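Long-range contact in L-Ala-D/L-Glu Epimerase (Escherichia coli, PDB 1JPD), which belongs to the enolase superfamily, as an epimerase built from a mandelate racemase-like N-terminal domain and a TIM-barrel-type C-terminal domain: residues A180-R185 with L208-D213. Numbering follows the deposited sequence.
Sequences ANESWR and LPAQDD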
ATOM      1  N   ALA A 180       7.945  11.309  -4.831  1.00 34.89           N
ATOM      2  CA  ALA A 180       7.954  12.251  -5.943  1.00 37.68           C
ATOM      3  C   ALA A 180       6.809  11.924  -6.898  1.00 37.24           C
ATOM      4  O   ALA A 180       6.561  12.641  -7.872  1.00 33.09           O
ATOM      5  CB  ALA A 180       9.299  12.201  -6.669  1.00 40.27           C
ATOM      6  N   ASN A 181       6.134  10.815  -6.613  1.00 36.22           N
ATOM      7  CA  ASN A 181       4.970  10.375  -7.373  1.00 44.48           C
ATOM      8  C   ASN A 181       5.028  10.564  -8.908  1.00 44.47           C
ATOM      9  O   ASN A 181       4.146  11.189  -9.500  1.00 47.16           O
ATOM     10  CB  ASN A 181       3.743  11.101  -6.804  1.00 48.70           C
ATOM     11  CG  ASN A 181       2.431  10.475  -7.237  1.00 58.30           C
ATOM     12  OD1 ASN A 181       1.466  11.193  -7.524  1.00 57.72           O
ATOM     13  ND2 ASN A 181       2.378   9.131  -7.272  1.00 53.60           N
ATOM     14  N   GLU A 182       6.064  10.028  -9.546  1.00 41.98           N
ATOM     15  CA  GLU A 182       6.225  10.118 -11.000  1.00 36.81           C
ATOM     16  C   GLU A 182       6.318  11.526 -11.610  1.00 39.49           C
ATOM     17  O   GLU A 182       6.157  11.683 -12.822  1.00 42.79           O
ATOM     18  CB  GLU A 182       5.089   9.356 -11.699  1.00 34.74           C
ATOM     19  CG  GLU A 182       5.043   7.877 -11.394  1.00 36.84           C
ATOM     20  CD  GLU A 182       3.998   7.132 -12.204  1.00 40.50           C
ATOM     21  OE1 GLU A 182       2.788   7.356 -11.994  1.00 43.76           O
ATOM     22  OE2 GLU A 182       4.388   6.311 -13.057  1.00 45.13           O
ATOM     23  N   SER A 183       6.601  12.546 -10.808  1.00 39.48           N
ATOM     24  CA  SER A 183       6.662  13.902 -11.353  1.00 39.19           C
ATOM     25  C   SER A 183       8.061  14.398 -11.718  1.00 41.88           C
ATOM     26  O   SER A 183       8.201  15.443 -12.357  1.00 42.18           O
ATOM     27  CB  SER A 183       6.019  14.890 -10.376  1.00 35.14           C
ATOM     28  OG  SER A 183       6.768  14.970  -9.176  1.00 38.65           O
ATOM     29  N   TRP A 184       9.094  13.658 -11.323  1.00 41.28           N
ATOM     30  CA  TRP A 184      10.467  14.067 -11.615  1.00 42.36           C
ATOM     31  C   TRP A 184      10.936  13.610 -12.989  1.00 46.32           C
ATOM     32  O   TRP A 184      10.283  12.791 -13.631  1.00 49.46           O
ATOM     33  CB  TRP A 184      11.409  13.532 -10.536  1.00 39.41           C
ATOM     34  CG  TRP A 184      11.270  14.242  -9.216  1.00 42.52           C
ATOM     35  CD1 TRP A 184      10.266  15.093  -8.836  1.00 38.13           C
ATOM     36  CD2 TRP A 184      12.139  14.120  -8.080  1.00 43.67           C
ATOM     37  NE1 TRP A 184      10.455  15.502  -7.537  1.00 37.95           N
ATOM     38  CE2 TRP A 184      11.593  14.920  -7.048  1.00 41.74           C
ATOM     39  CE3 TRP A 184      13.320  13.407  -7.832  1.00 41.63           C
ATOM     40  CZ2 TRP A 184      12.190  15.029  -5.792  1.00 42.15           C
ATOM     41  CZ3 TRP A 184      13.913  13.515  -6.580  1.00 41.61           C
ATOM     42  CH2 TRP A 184      13.345  14.319  -5.577  1.00 42.14           C
ATOM     43  N   ARG A 185      12.068  14.138 -13.442  1.00 52.19           N
ATOM     44  CA  ARG A 185      12.595  13.763 -14.749  1.00 56.30           C
ATOM     45  C   ARG A 185      14.040  13.274 -14.707  1.00 54.46           C
ATOM     46  O   ARG A 185      14.746  13.459 -13.710  1.00 51.57           O
ATOM     47  CB  ARG A 185      12.457  14.938 -15.725  1.00 62.56           C
ATOM     48  CG  ARG A 185      11.005  15.285 -16.072  1.00 69.18           C
ATOM     49  CD  ARG A 185      10.312  14.158 -16.866  1.00 76.30           C
ATOM     50  NE  ARG A 185       8.898  14.449 -17.112  1.00 82.88           N
ATOM     51  CZ  ARG A 185       7.894  14.077 -16.317  1.00 84.55           C
ATOM     52  NH1 ARG A 185       8.131  13.378 -15.214  1.00 84.30           N
ATOM     53  NH2 ARG A 185       6.648  14.430 -16.609  1.00 84.12           N
ATOM     54  N   LEU A 208      10.332   8.718 -11.239  1.00 35.04           N
ATOM     55  CA  LEU A 208      10.020   8.749 -12.669  1.00 37.85           C
ATOM     56  C   LEU A 208       8.790   7.919 -13.046  1.00 36.33           C
ATOM     57  O   LEU A 208       8.400   7.003 -12.323  1.00 37.29           O
ATOM     58  CB  LEU A 208      11.225   8.261 -13.487  1.00 36.09           C
ATOM     59  CG  LEU A 208      12.564   8.979 -13.287  1.00 35.93           C
ATOM     60  CD1 LEU A 208      13.599   8.367 -14.219  1.00 38.32           C
ATOM     61  CD2 LEU A 208      12.416  10.459 -13.564  1.00 34.62           C
ATOM     62  N   PRO A 209       8.159   8.241 -14.186  1.00 36.77           N
ATOM     63  CA  PRO A 209       6.973   7.517 -14.652  1.00 33.19           C
ATOM     64  C   PRO A 209       7.283   6.034 -14.827  1.00 35.04           C
ATOM     65  O   PRO A 209       8.357   5.683 -15.306  1.00 37.06           O
ATOM     66  CB  PRO A 209       6.665   8.199 -15.981  1.00 36.85           C
ATOM     67  CG  PRO A 209       7.104   9.611 -15.743  1.00 32.83           C
ATOM     68  CD  PRO A 209       8.428   9.408 -15.048  1.00 35.53           C
ATOM     69  N   ALA A 210       6.345   5.169 -14.450  1.00 30.83           N
ATOM     70  CA  ALA A 210       6.542   3.728 -14.572  1.00 31.90           C
ATOM     71  C   ALA A 210       6.904   3.280 -15.984  1.00 37.69           C
ATOM     72  O   ALA A 210       7.573   2.263 -16.166  1.00 40.86           O
ATOM     73  CB  ALA A 210       5.295   2.988 -14.119  1.00 25.65           C
ATOM     74  N   GLN A 211       6.459   4.029 -16.986  1.00 38.62           N
ATOM     75  CA  GLN A 211       6.732   3.649 -18.359  1.00 44.44           C
ATOM     76  C   GLN A 211       7.911   4.395 -18.972  1.00 46.11           C
ATOM     77  O   GLN A 211       8.064   4.430 -20.191  1.00 46.61           O
ATOM     78  CB  GLN A 211       5.477   3.828 -19.221  1.00 44.65           C
ATOM     79  CG  GLN A 211       5.050   5.274 -19.475  1.00 54.06           C
ATOM     80  CD  GLN A 211       4.299   5.922 -18.309  1.00 57.30           C
ATOM     81  OE1 GLN A 211       3.715   6.995 -18.467  1.00 59.85           O
ATOM     82  NE2 GLN A 211       4.313   5.279 -17.146  1.00 51.70           N
ATOM     83  N   ASP A 212       8.749   4.982 -18.124  1.00 47.76           N
ATOM     84  CA  ASP A 212       9.931   5.702 -18.591  1.00 48.05           C
ATOM     85  C   ASP A 212      10.879   5.981 -17.428  1.00 43.69           C
ATOM     86  O   ASP A 212      11.202   7.131 -17.131  1.00 43.16           O
ATOM     87  CB  ASP A 212       9.522   7.003 -19.290  1.00 53.62           C
ATOM     88  CG  ASP A 212       9.859   6.998 -20.778  1.00 59.83           C
ATOM     89  OD1 ASP A 212       9.180   7.702 -21.561  1.00 63.56           O
ATOM     90  OD2 ASP A 212      10.815   6.294 -21.168  1.00 60.55           O
ATOM     91  N   ASP A 213      11.331   4.907 -16.787  1.00 37.11           N
ATOM     92  CA  ASP A 213      12.225   5.008 -15.641  1.00 41.00           C
ATOM     93  C   ASP A 213      13.618   4.409 -15.891  1.00 44.10           C
ATOM     94  O   ASP A 213      14.317   4.018 -14.951  1.00 44.56           O
ATOM     95  CB  ASP A 213      11.580   4.325 -14.418  1.00 34.78           C
ATOM     96  CG  ASP A 213      11.379   2.821 -14.613  1.00 36.15           C
ATOM     97  OD1 ASP A 213      10.993   2.130 -13.641  1.00 38.70           O
ATOM     98  OD2 ASP A 213      11.602   2.324 -15.737  1.00 35.99           O
TER
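Glu-182 lays its side chain alongside the backbone of Leu-208 and Pro-209, with CG 3.6 Å from Leu-208 O, and carries its carboxylate to the first peptide of the next turn. There OE2 accepts a hydrogen bond from Ala-210 N at 2.7 Å; the bond is fairly straight (161° at the hydrogen), and the N-H approaches OE2 almost in line with the CD-OE2 bond. CG stands anti to the carbonyl carbon and the chain runs extended to CD (chi2 -174°), which brings the carboxylate to the turn starting at Pro-209. OE1 forms a salt bridge with Arg-53, so both carboxylate oxygens are engaged. Both segments contain a tight turn: type I' from Ala-180 to Ser-183, where Ala-180 O accepts from both N and OG of Ser-183, and type I from Pro-209 to Asp-212. Farther round Pro-209, the Arg-185 side chain crosses that of the proline at about a right angle, NH1 lying 3.9 Å from Pro-209 CG. That same NH1 bonds back to Trp-184 O at 2.7 Å, the donor sitting above the carbonyl plane. Leu-208 CD2 packs against Trp-184 O and the carbonyl carbon of Arg-185, and the side chain also touches Leu-189. Thus two loops that follow the adjacent parallel barrel strands 175-179 and 203-205 pack together, with helix 189-198 receiving both Trp-184 and Leu-208.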